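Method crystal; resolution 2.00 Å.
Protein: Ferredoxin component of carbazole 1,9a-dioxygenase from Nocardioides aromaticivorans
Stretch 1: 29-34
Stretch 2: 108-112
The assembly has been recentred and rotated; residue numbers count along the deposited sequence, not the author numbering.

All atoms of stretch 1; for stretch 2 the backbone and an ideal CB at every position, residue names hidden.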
# COMPACT_ATOMS: atom_id res chain seq x y z
N ASP A 29 -0.05 0.80 11.05
CA ASP A 29 0.15 -0.47 11.74
C ASP A 29 -1.10 -1.33 11.64
O ASP A 29 -2.18 -0.92 12.08
CB ASP A 29 0.53 -0.29 13.21
CG ASP A 29 0.47 -1.60 13.96
OD1 ASP A 29 1.27 -2.49 13.64
OD2 ASP A 29 -0.39 -1.78 14.86
N VAL A 30 -0.94 -2.53 11.09
CA VAL A 30 -2.02 -3.46 10.97
C VAL A 30 -1.57 -4.70 11.73
O VAL A 30 -0.92 -5.58 11.17
CB VAL A 30 -2.36 -3.76 9.48
CG1 VAL A 30 -3.46 -4.81 9.37
CG2 VAL A 30 -2.81 -2.48 8.74
N ASP A 31 -1.90 -4.75 13.03
CA ASP A 31 -1.60 -5.94 13.84
C ASP A 31 -0.11 -6.26 13.88
O ASP A 31 0.27 -7.41 13.72
CB ASP A 31 -2.33 -7.15 13.26
CG ASP A 31 -3.42 -7.66 14.16
OD1 ASP A 31 -4.39 -6.89 14.42
OD2 ASP A 31 -3.30 -8.84 14.59
N GLY A 32 0.72 -5.24 14.06
CA GLY A 32 2.16 -5.44 14.09
C GLY A 32 2.85 -5.29 12.75
O GLY A 32 4.06 -5.07 12.70
N ASP A 33 2.08 -5.42 11.65
CA ASP A 33 2.65 -5.24 10.30
C ASP A 33 2.40 -3.85 9.74
O ASP A 33 1.30 -3.33 9.83
CB ASP A 33 2.09 -6.27 9.32
CG ASP A 33 2.47 -7.69 9.70
OD1 ASP A 33 3.68 -7.96 9.89
OD2 ASP A 33 1.56 -8.53 9.83
N GLU A 34 3.43 -3.27 9.14
CA GLU A 34 3.32 -1.93 8.59
C GLU A 34 2.79 -2.05 7.17
O GLU A 34 3.36 -2.79 6.32
CB GLU A 34 4.67 -1.23 8.60
CG GLU A 34 4.59 0.27 8.51
CD GLU A 34 5.97 0.92 8.58
OE1 GLU A 34 6.79 0.57 9.47
OE2 GLU A 34 6.25 1.78 7.73
N UNK A 108 -11.14 -0.55 6.09
CA UNK A 108 -10.84 -1.72 6.94
C UNK A 108 -9.85 -2.64 6.23
O UNK A 108 -10.08 -3.00 5.07
CB UNK A 108 -12.12 -2.49 7.29
N UNK A 109 -8.79 -3.03 6.93
CA UNK A 109 -7.74 -3.90 6.39
C UNK A 109 -7.70 -5.23 7.15
O UNK A 109 -7.63 -5.25 8.38
CB UNK A 109 -6.38 -3.21 6.46
N UNK A 110 -7.76 -6.34 6.43
CA UNK A 110 -7.65 -7.65 7.06
C UNK A 110 -6.21 -7.91 7.46
O UNK A 110 -5.31 -7.74 6.65
CB UNK A 110 -8.15 -8.75 6.12
N UNK A 111 -5.97 -8.30 8.73
CA UNK A 111 -4.60 -8.55 9.19
C UNK A 111 -4.04 -9.83 8.58
O UNK A 111 -4.80 -10.68 8.13
CB UNK A 111 -4.56 -8.64 10.72
N UNK A 112 -2.71 -9.92 8.55
CA UNK A 112 -1.97 -11.08 8.07
C UNK A 112 -2.51 -12.38 8.68
O UNK A 112 -2.76 -13.35 7.96
CB UNK A 112 -0.48 -10.92 8.39

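Stretch 1 is a tight hairpin: a type I' turn from Val30 to Asp33, closed by Val30 N to Asp33 O at 2.7 Å and Asp33 N to Val30 O at 3.0 Å. Val30, Asp31 and Asp33 all direct their CA-to-CB bonds toward stretch 2, so the hairpin offers a small apolar patch beside two carboxylates.

Position 108 has extended angles (-114/131), and its ideal CB finds nothing of stretch 1 within 5.5 Å. The hairpin therefore sets no preference. The deposited residue is Leu108, which makes no contact here.

Position 109 is also extended (-117/127), but its CB points toward the hairpin and lies 4.3 Å from CG2 of Val30. A methyl group is the nearest neighbour, so an apolar side chain suits; valine, isoleucine or leucine would each be reasonable, and the backbone angles favour the beta-branched pair without excluding the third. The residue is Val109, with chi1 near 180° (t). Its CG1 packs against CG1 of Val30 at 4.0 Å.

At position 110 the CB points away and no atom of stretch 1 comes within 5.5 Å of it. Side-chain identity is unconstrained from this side. It is Ala110, whose contribution is backbone: its O lies 4.4 Å from CG1 of Val30.

Position 111 faces the turn. Its ideal CB is 3.7 Å from CB of Asp31 and 4.2 Å from CG1 of Val30, and its CA is 6.0 Å from CA of Val30, the closest CA pair of the two stretches. A compact, largely apolar side chain fits; a phi of -72° with psi 158° also admits proline, though alanine or valine could not be ruled out. Pro111 is found, its ring in the C-gamma exo pucker. CA of Pro111 sits 3.9 Å from CG1 of Val30, its CB is 4.3 Å from that same CG1, and CB also reaches 3.8 Å from CG of Asp31, touching the carboxylate carbon without a polar bond.

Position 112 points its CB toward Asp33, 3.5 Å from OD2. An acceptor carrying negative charge calls for a donor, preferably cationic: lysine or arginine, with a neutral donor less compelling. The carboxylate lies within reach of a long chain. In Lys112 chi3 is 76° (p) and the other chi angles are t, so the chain bends once on its way to Asp33. NZ forms a salt bridge with Asp33, donating to OD1 at 2.8 Å and, weakly, to OD2 of the same residue at 3.2 Å.

Stretch 2 (108-112) LVAPK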
# COMPACT_ATOMS: atom_id res chain seq x y z
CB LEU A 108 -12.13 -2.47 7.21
CG LEU A 108 -13.31 -1.69 7.83
CD1 LEU A 108 -14.53 -2.62 7.96
CD2 LEU A 108 -12.90 -1.12 9.20
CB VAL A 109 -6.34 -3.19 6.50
CG1 VAL A 109 -5.21 -4.05 5.85
CG2 VAL A 109 -6.41 -1.78 5.83
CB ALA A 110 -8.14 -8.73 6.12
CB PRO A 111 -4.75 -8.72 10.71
CG PRO A 111 -6.14 -8.26 11.03
CD PRO A 111 -6.95 -8.52 9.80
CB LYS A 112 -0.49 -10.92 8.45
CG LYS A 112 0.51 -11.65 7.55
CD LYS A 112 1.92 -11.07 7.71
CE LYS A 112 2.59 -11.52 9.00
NZ LYS A 112 3.80 -10.71 9.33
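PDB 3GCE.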